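Side-chain contacts in aminoglycoside-O-phosphotransferase VIII (Streptomyces rimosus, PDB 4H05), which phosphorylates aminoglycoside antibiotics such as kanamycin, probably passing a phosphate from ATP to the 3'-hydroxyl, and so gives resistance to them: residues 12-15 with 16-20; 65-68 with 69-73; 103-106 with 107-110. One frame throughout, in Å; residues are numbered along the deposited sequence.

The three contacts follow one another along the chain and do not touch. Contact 1 closes helix 6-17 and contact 2 closes helix 54-71, both packed on the five-stranded sheet of the N-terminal part of this kinase-like fold; their centres are about 27 Å apart and their nearest atoms about 13 Å. Contact 3 lies farther off, where a loop enters helix 109-124, its centre about 38 Å from the centre of contact 1 and 28 Å from that of contact 2. Contact 2 comes nearest the predicted magnesium site: the L65 side chain is about 8 Å from that of D210 and 10 Å from that of N195. Contacts 1 and 3 lie away from the annotated sites.

Contact 1 of 3, residues 12-15 with 16-20; sequences RALR and GRYPG
R17 folds its side chain back along the last turn of helix 6-17 and lays its guanidinium beside A13 and L14. The approach is through two different nitrogens: NH1 of R17 comes to 3.3 Å from CD2 of L14, and NH2 of R17 to 3.6 Å from CB of A13. With CG placed anti to the carbonyl carbon (chi1 -73°) and a bend at chi3, the chain runs toward the start of the helix, bringing one face of the guanidinium, near its rim, over the carbonyl oxygen of A13. That oxygen also accepts the backbone N of R17 at 3.1 Å. One residue earlier, N of G16 bonds O of R12 at 3.1 Å.

The bonding then weakens. O of L14 draws weak bonds from the backbone N of both R17 and Y18, and O of R15 a further weak one from N of Y18. The Y18 ring turns an edge to the same L14 carbonyl, CD2 of Y18 lying 3.1 Å from O of L14, while CE2 of Y18 meets CD2 of L14 at 4.2 Å.

Both polar ends are claimed by E80 on strand 78-83: R17 forms a salt bridge with it and the Y18 hydroxyl a hydrogen bond. L14 and Y18 pack on strands 43-50 and 86-93, so the helix end lies on the sheet.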
loop_
_atom_site.group_PDB
_atom_site.type_symbol
_atom_site.label_atom_id
_atom_site.label_comp_id
_atom_site.label_asym_id
_atom_site.label_seq_id
_atom_site.Cartn_x
_atom_site.Cartn_y
_atom_site.Cartn_z
ATOM N N ARG A 12 -1.130 -1.161 25.691
ATOM C CA ARG A 12 -0.383 -1.137 26.965
ATOM C C ARG A 12 0.696 -2.208 26.988
ATOM O O ARG A 12 1.822 -1.940 27.486
ATOM C CB ARG A 12 -1.297 -1.288 28.195
ATOM C CG ARG A 12 -0.565 -1.693 29.490
ATOM C CD ARG A 12 -1.593 -2.151 30.511
ATOM N NE ARG A 12 -0.987 -2.617 31.763
ATOM C CZ ARG A 12 -0.700 -1.849 32.835
ATOM N NH1 ARG A 12 -0.927 -0.525 32.843
ATOM N NH2 ARG A 12 -0.160 -2.407 33.927
ATOM N N ALA A 13 0.438 -3.418 26.453
ATOM C CA ALA A 13 1.600 -4.347 26.474
ATOM C C ALA A 13 2.716 -3.772 25.543
ATOM O O ALA A 13 3.897 -3.788 25.879
ATOM C CB ALA A 13 1.219 -5.767 26.091
ATOM N N LEU A 14 2.326 -3.309 24.348
ATOM C CA LEU A 14 3.302 -2.627 23.460
ATOM C C LEU A 14 4.090 -1.565 24.189
ATOM O O LEU A 14 5.283 -1.510 24.084
ATOM C CB LEU A 14 2.641 -2.009 22.224
ATOM C CG LEU A 14 2.279 -3.079 21.205
ATOM C CD1 LEU A 14 1.269 -2.560 20.177
ATOM C CD2 LEU A 14 3.547 -3.690 20.552
ATOM N N ARG A 15 3.411 -0.719 24.964
ATOM C CA ARG A 15 4.073 0.396 25.620
ATOM C C ARG A 15 5.114 -0.072 26.654
ATOM O O ARG A 15 6.216 0.453 26.727
ATOM C CB ARG A 15 2.988 1.277 26.231
ATOM C CG ARG A 15 3.476 2.587 26.809
ATOM C CD ARG A 15 2.273 3.477 27.142
ATOM N NE ARG A 15 2.324 4.788 26.494
ATOM C CZ ARG A 15 1.716 5.080 25.360
ATOM N NH1 ARG A 15 1.013 4.173 24.672
ATOM N NH2 ARG A 15 1.829 6.275 24.894
ATOM N N GLY A 16 4.776 -1.086 27.435
ATOM C CA GLY A 16 5.811 -1.749 28.322
ATOM C C GLY A 16 7.008 -2.434 27.608
ATOM O O GLY A 16 8.104 -2.572 28.168
ATOM N N ARG A 17 6.852 -2.848 26.360
ATOM C CA ARG A 17 7.947 -3.481 25.682
ATOM C C ARG A 17 8.906 -2.468 25.077
ATOM O O ARG A 17 10.020 -2.821 24.689
ATOM C CB ARG A 17 7.423 -4.353 24.527
ATOM C CG ARG A 17 6.723 -5.681 24.885
ATOM C CD ARG A 17 6.437 -6.503 23.602
ATOM N NE ARG A 17 5.213 -7.140 23.891
ATOM C CZ ARG A 17 4.104 -7.134 23.187
ATOM N NH1 ARG A 17 4.033 -6.622 22.003
ATOM N NH2 ARG A 17 3.037 -7.734 23.702
ATOM N N TYR A 18 8.469 -1.226 24.926
ATOM C CA TYR A 18 9.321 -0.147 24.363
ATOM C C TYR A 18 9.477 1.012 25.390
ATOM O O TYR A 18 9.097 2.098 25.126
ATOM C CB TYR A 18 8.727 0.318 22.997
ATOM C CG TYR A 18 8.703 -0.875 22.112
ATOM C CD1 TYR A 18 9.857 -1.287 21.485
ATOM C CD2 TYR A 18 7.593 -1.688 22.044
ATOM C CE1 TYR A 18 9.869 -2.443 20.752
ATOM C CE2 TYR A 18 7.603 -2.859 21.316
ATOM C CZ TYR A 18 8.744 -3.236 20.692
ATOM O OH TYR A 18 8.807 -4.433 19.976
ATOM N N PRO A 19 10.092 0.759 26.544
ATOM C CA PRO A 19 10.125 1.788 27.574
ATOM C C PRO A 19 11.040 2.864 27.160
ATOM O O PRO A 19 12.014 2.608 26.436
ATOM C CB PRO A 19 10.708 1.060 28.795
ATOM C CG PRO A 19 11.577 -0.016 28.207
ATOM C CD PRO A 19 10.827 -0.458 26.955
ATOM N N GLY A 20 10.717 4.080 27.581
ATOM C CA GLY A 20 11.527 5.231 27.230
ATOM C C GLY A 20 11.289 5.678 25.807
ATOM O O GLY A 20 11.973 6.589 25.329
#

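Contact 2 of 3, residues 65-68 with 69-73; sequences LVWL and AEVGI
W67 sends its ring toward the C-terminal end of the helix because CG stands anti to the backbone N (chi1 174°), and V71, one turn on, receives it with CG1 anti to its own carbonyl carbon and CG2 in the crowded position between backbone N and carbonyl carbon. The pair sits at the end of helix 54-71, which a Schellman motif closes. This helix follows strand 43-50 and probably corresponds to helix C of the protein kinases.

The evidence for the motif is in the backbone. G72 leaves helical angles with a phi of 100°, and the chain turns so that N of I73 reaches back to O of L68 at 3.0 Å. Inside that bond N of G72 is paired with O of A69 at 3.2 Å, and it adds a weak bond to O of L68. The L68 carbonyl thus takes one good bond and one weak one. Ordinary helical bonds precede the cap, the last from N of V71 to O of W67 at 2.9 Å.

Side chains complete the motif. CD1 of L68 meets CG1 of I73 at 4.1 Å, the apolar pair expected across a Schellman turn, and both residues are buried. Before them in the chain, L65 packs against V78 and L90 of the sheet; the indole of W67 also touches C131 and P132 in a loop.

V71 covers one face of the indole with both methyls. CG1 of V71 lies 3.8 Å from CE2 of W67, toward the rim, whereas CG2 of V71 makes a CH-pi contact 4.0 Å from the centroid of the W67 six-membered ring, only 6° off the ring normal.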
loop_
_atom_site.group_PDB
_atom_site.type_symbol
_atom_site.label_atom_id
_atom_site.label_comp_id
_atom_site.label_asym_id
_atom_site.label_seq_id
_atom_site.Cartn_x
_atom_site.Cartn_y
_atom_site.Cartn_z
ATOM N N LEU A 65 6.510 -8.701 4.742
ATOM C CA LEU A 65 7.687 -7.831 4.965
ATOM C C LEU A 65 9.059 -8.593 5.017
ATOM O O LEU A 65 10.155 -8.117 4.538
ATOM C CB LEU A 65 7.430 -7.059 6.271
ATOM C CG LEU A 65 7.225 -5.541 6.422
ATOM C CD1 LEU A 65 6.845 -4.693 5.308
ATOM C CD2 LEU A 65 6.319 -5.177 7.569
ATOM N N VAL A 66 9.037 -9.713 5.692
ATOM C CA VAL A 66 10.192 -10.561 5.884
ATOM C C VAL A 66 10.588 -11.171 4.571
ATOM O O VAL A 66 11.767 -11.292 4.244
ATOM C CB VAL A 66 9.811 -11.703 6.896
ATOM C CG1 VAL A 66 10.839 -12.784 6.863
ATOM C CG2 VAL A 66 9.647 -11.207 8.361
ATOM N N TRP A 67 9.588 -11.604 3.790
ATOM C CA TRP A 67 9.923 -12.188 2.517
ATOM C C TRP A 67 10.460 -11.151 1.565
ATOM O O TRP A 67 11.508 -11.361 0.936
ATOM C CB TRP A 67 8.753 -12.934 1.952
ATOM C CG TRP A 67 8.976 -13.440 0.607
ATOM C CD1 TRP A 67 9.599 -14.635 0.247
ATOM C CD2 TRP A 67 8.622 -12.788 -0.640
ATOM N NE1 TRP A 67 9.578 -14.805 -1.092
ATOM C CE2 TRP A 67 9.050 -13.710 -1.708
ATOM C CE3 TRP A 67 8.018 -11.591 -0.975
ATOM C CZ2 TRP A 67 8.885 -13.415 -3.060
ATOM C CZ3 TRP A 67 7.806 -11.321 -2.328
ATOM C CH2 TRP A 67 8.266 -12.209 -3.360
ATOM N N LEU A 68 9.826 -9.990 1.526
ATOM C CA LEU A 68 10.367 -8.896 0.755
ATOM C C LEU A 68 11.847 -8.489 1.042
ATOM O O LEU A 68 12.641 -8.167 0.140
ATOM C CB LEU A 68 9.444 -7.712 0.890
ATOM C CG LEU A 68 8.367 -7.312 -0.129
ATOM C CD1 LEU A 68 8.184 -8.067 -1.432
ATOM C CD2 LEU A 68 7.061 -6.932 0.554
ATOM N N ALA A 69 12.216 -8.467 2.277
ATOM C CA ALA A 69 13.598 -8.169 2.667
ATOM C C ALA A 69 14.451 -9.265 2.117
ATOM O O ALA A 69 15.509 -9.001 1.633
ATOM C CB ALA A 69 13.776 -8.116 4.214
ATOM N N GLU A 70 14.011 -10.526 2.176
ATOM C CA GLU A 70 14.957 -11.534 1.768
ATOM C C GLU A 70 15.109 -11.405 0.282
ATOM O O GLU A 70 16.210 -11.500 -0.204
ATOM C CB GLU A 70 14.657 -12.950 2.277
ATOM C CG GLU A 70 14.286 -13.952 1.188
ATOM C CD GLU A 70 15.441 -14.768 0.667
ATOM O OE1 GLU A 70 15.164 -15.430 -0.368
ATOM O OE2 GLU A 70 16.566 -14.828 1.277
ATOM N N VAL A 71 14.045 -11.120 -0.460
ATOM C CA VAL A 71 14.246 -11.058 -1.888
ATOM C C VAL A 71 14.823 -9.754 -2.450
ATOM O O VAL A 71 15.019 -9.649 -3.652
ATOM C CB VAL A 71 13.005 -11.513 -2.658
ATOM C CG1 VAL A 71 12.750 -12.968 -2.212
ATOM C CG2 VAL A 71 11.858 -10.495 -2.482
ATOM N N GLY A 72 15.139 -8.814 -1.583
ATOM C CA GLY A 72 15.902 -7.653 -1.984
ATOM C C GLY A 72 15.142 -6.372 -2.253
ATOM O O GLY A 72 15.767 -5.397 -2.700
ATOM N N ILE A 73 13.851 -6.311 -1.894
ATOM C CA ILE A 73 13.088 -5.025 -1.985
ATOM C C ILE A 73 13.339 -4.267 -0.712
ATOM O O ILE A 73 13.353 -4.870 0.330
ATOM C CB ILE A 73 11.575 -5.307 -2.105
ATOM C CG1 ILE A 73 11.304 -6.131 -3.365
ATOM C CG2 ILE A 73 10.759 -4.023 -2.041
ATOM C CD1 ILE A 73 11.567 -5.370 -4.691
#

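Contact 3 of 3, residues 103-106 with 107-110; sequences RWPR and EQRL
The loop leading into helix 109-124 makes a type I beta turn over P105-Q108, and R109, in the first turn of the helix, reaches back across it. The turn is closed by N of Q108 on O of P105, a short bond of 2.6 Å. N of R109 adds weak bonds to O of P105 and O of R106.

The R109 side chain carries the rest. Extended from CG to NE, it brings NE to 2.9 Å from O of W104, with that oxygen 27° out of the guanidinium plane; NH2 of R109 makes a weak bond to the same oxygen at 3.2 Å. CG of R103 lies at the guanidinium edge, 3.5 Å from NH2 of R109, while CA of R106 sits 3.6 Å above one face, toward its rim. Beyond the loop, W237 touches R103 and R109, and C242 of helix 240-251 also meets R109. The W104 side chain is buried, its NE1 bonded to O of P99.

One bond from NE and a weak one from NH2 therefore meet a single carbonyl, tying the W104-P105 peptide to the helix start. Arginines gather here: NH1 of R106 is 4.7 Å from NH1 of R109, and NH1 of R103 is 5.4 Å from NH2 of R109. At these separations, with R103 and R106 exposed, solvent probably screens the like charges, and the W104 carbonyl offers the R109 cation a partner.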
loop_
_atom_site.group_PDB
_atom_site.type_symbol
_atom_site.label_atom_id
_atom_site.label_comp_id
_atom_site.label_asym_id
_atom_site.label_seq_id
_atom_site.Cartn_x
_atom_site.Cartn_y
_atom_site.Cartn_z
ATOM N N ARG A 103 5.083 17.111 0.177
ATOM C CA ARG A 103 5.302 18.124 -0.855
ATOM C C ARG A 103 6.824 18.196 -1.061
ATOM O O ARG A 103 7.559 18.642 -0.206
ATOM C CB ARG A 103 4.719 19.489 -0.430
ATOM C CG ARG A 103 4.835 20.592 -1.507
ATOM C CD ARG A 103 4.187 21.968 -1.178
ATOM N NE ARG A 103 4.380 22.476 0.190
ATOM C CZ ARG A 103 5.560 22.765 0.753
ATOM N NH1 ARG A 103 6.706 22.573 0.106
ATOM N NH2 ARG A 103 5.604 23.226 2.001
ATOM N N TRP A 104 7.290 17.735 -2.196
ATOM C CA TRP A 104 8.683 17.694 -2.464
ATOM C C TRP A 104 9.111 18.988 -3.157
ATOM O O TRP A 104 8.307 19.587 -3.903
ATOM C CB TRP A 104 8.984 16.476 -3.351
ATOM C CG TRP A 104 9.174 15.188 -2.608
ATOM C CD1 TRP A 104 8.172 14.365 -2.088
ATOM C CD2 TRP A 104 10.434 14.529 -2.243
ATOM N NE1 TRP A 104 8.701 13.322 -1.409
ATOM C CE2 TRP A 104 10.062 13.347 -1.473
ATOM C CE3 TRP A 104 11.785 14.795 -2.463
ATOM C CZ2 TRP A 104 11.012 12.459 -0.975
ATOM C CZ3 TRP A 104 12.734 13.906 -1.977
ATOM C CH2 TRP A 104 12.360 12.758 -1.232
ATOM N N PRO A 105 10.392 19.407 -2.977
ATOM C CA PRO A 105 10.902 20.489 -3.805
ATOM C C PRO A 105 10.604 20.226 -5.264
ATOM O O PRO A 105 10.870 19.145 -5.779
ATOM C CB PRO A 105 12.411 20.469 -3.538
ATOM C CG PRO A 105 12.484 20.037 -2.132
ATOM C CD PRO A 105 11.422 18.964 -2.018
ATOM N N ARG A 106 10.035 21.236 -5.909
ATOM C CA ARG A 106 9.628 21.172 -7.292
ATOM C C ARG A 106 10.662 20.553 -8.215
ATOM O O ARG A 106 10.346 19.815 -9.120
ATOM C CB ARG A 106 9.217 22.597 -7.726
ATOM C CG ARG A 106 9.697 23.041 -9.090
ATOM C CD ARG A 106 9.535 24.565 -9.301
ATOM N NE ARG A 106 9.143 24.792 -10.693
ATOM C CZ ARG A 106 7.902 24.617 -11.142
ATOM N NH1 ARG A 106 6.927 24.269 -10.294
ATOM N NH2 ARG A 106 7.631 24.820 -12.436
ATOM N N GLU A 107 11.930 20.838 -7.972
ATOM C CA GLU A 107 12.987 20.368 -8.851
ATOM C C GLU A 107 13.251 18.926 -8.566
ATOM O O GLU A 107 14.195 18.387 -9.118
ATOM C CB GLU A 107 14.324 21.100 -8.603
ATOM C CG GLU A 107 14.252 22.462 -7.921
ATOM C CD GLU A 107 14.021 22.379 -6.415
ATOM O OE1 GLU A 107 12.825 22.239 -6.069
ATOM O OE2 GLU A 107 14.993 22.468 -5.590
ATOM N N GLN A 108 12.521 18.316 -7.623
ATOM C CA GLN A 108 12.768 16.899 -7.316
ATOM C C GLN A 108 11.550 16.025 -7.702
ATOM O O GLN A 108 11.661 14.816 -7.859
ATOM C CB GLN A 108 13.185 16.742 -5.836
ATOM C CG GLN A 108 14.652 17.001 -5.548
ATOM C CD GLN A 108 15.027 16.668 -4.098
ATOM O OE1 GLN A 108 16.045 16.042 -3.833
ATOM N NE2 GLN A 108 14.207 17.087 -3.165
ATOM N N ARG A 109 10.411 16.660 -7.949
ATOM C CA ARG A 109 9.195 15.943 -8.277
ATOM C C ARG A 109 9.318 14.909 -9.392
ATOM O O ARG A 109 8.850 13.799 -9.214
ATOM C CB ARG A 109 8.076 16.926 -8.564
ATOM C CG ARG A 109 7.816 17.716 -7.310
ATOM C CD ARG A 109 6.817 18.815 -7.532
ATOM N NE ARG A 109 6.535 19.430 -6.256
ATOM C CZ ARG A 109 5.822 20.533 -6.121
ATOM N NH1 ARG A 109 5.299 21.136 -7.176
ATOM N NH2 ARG A 109 5.634 21.033 -4.927
ATOM N N LEU A 110 9.988 15.238 -10.489
ATOM C CA LEU A 110 10.206 14.262 -11.562
ATOM C C LEU A 110 11.049 13.123 -11.077
ATOM O O LEU A 110 10.763 11.981 -11.377
ATOM C CB LEU A 110 10.852 14.912 -12.797
ATOM C CG LEU A 110 9.859 15.659 -13.710
ATOM C CD1 LEU A 110 10.379 17.027 -14.097
ATOM C CD2 LEU A 110 9.547 14.872 -14.965
#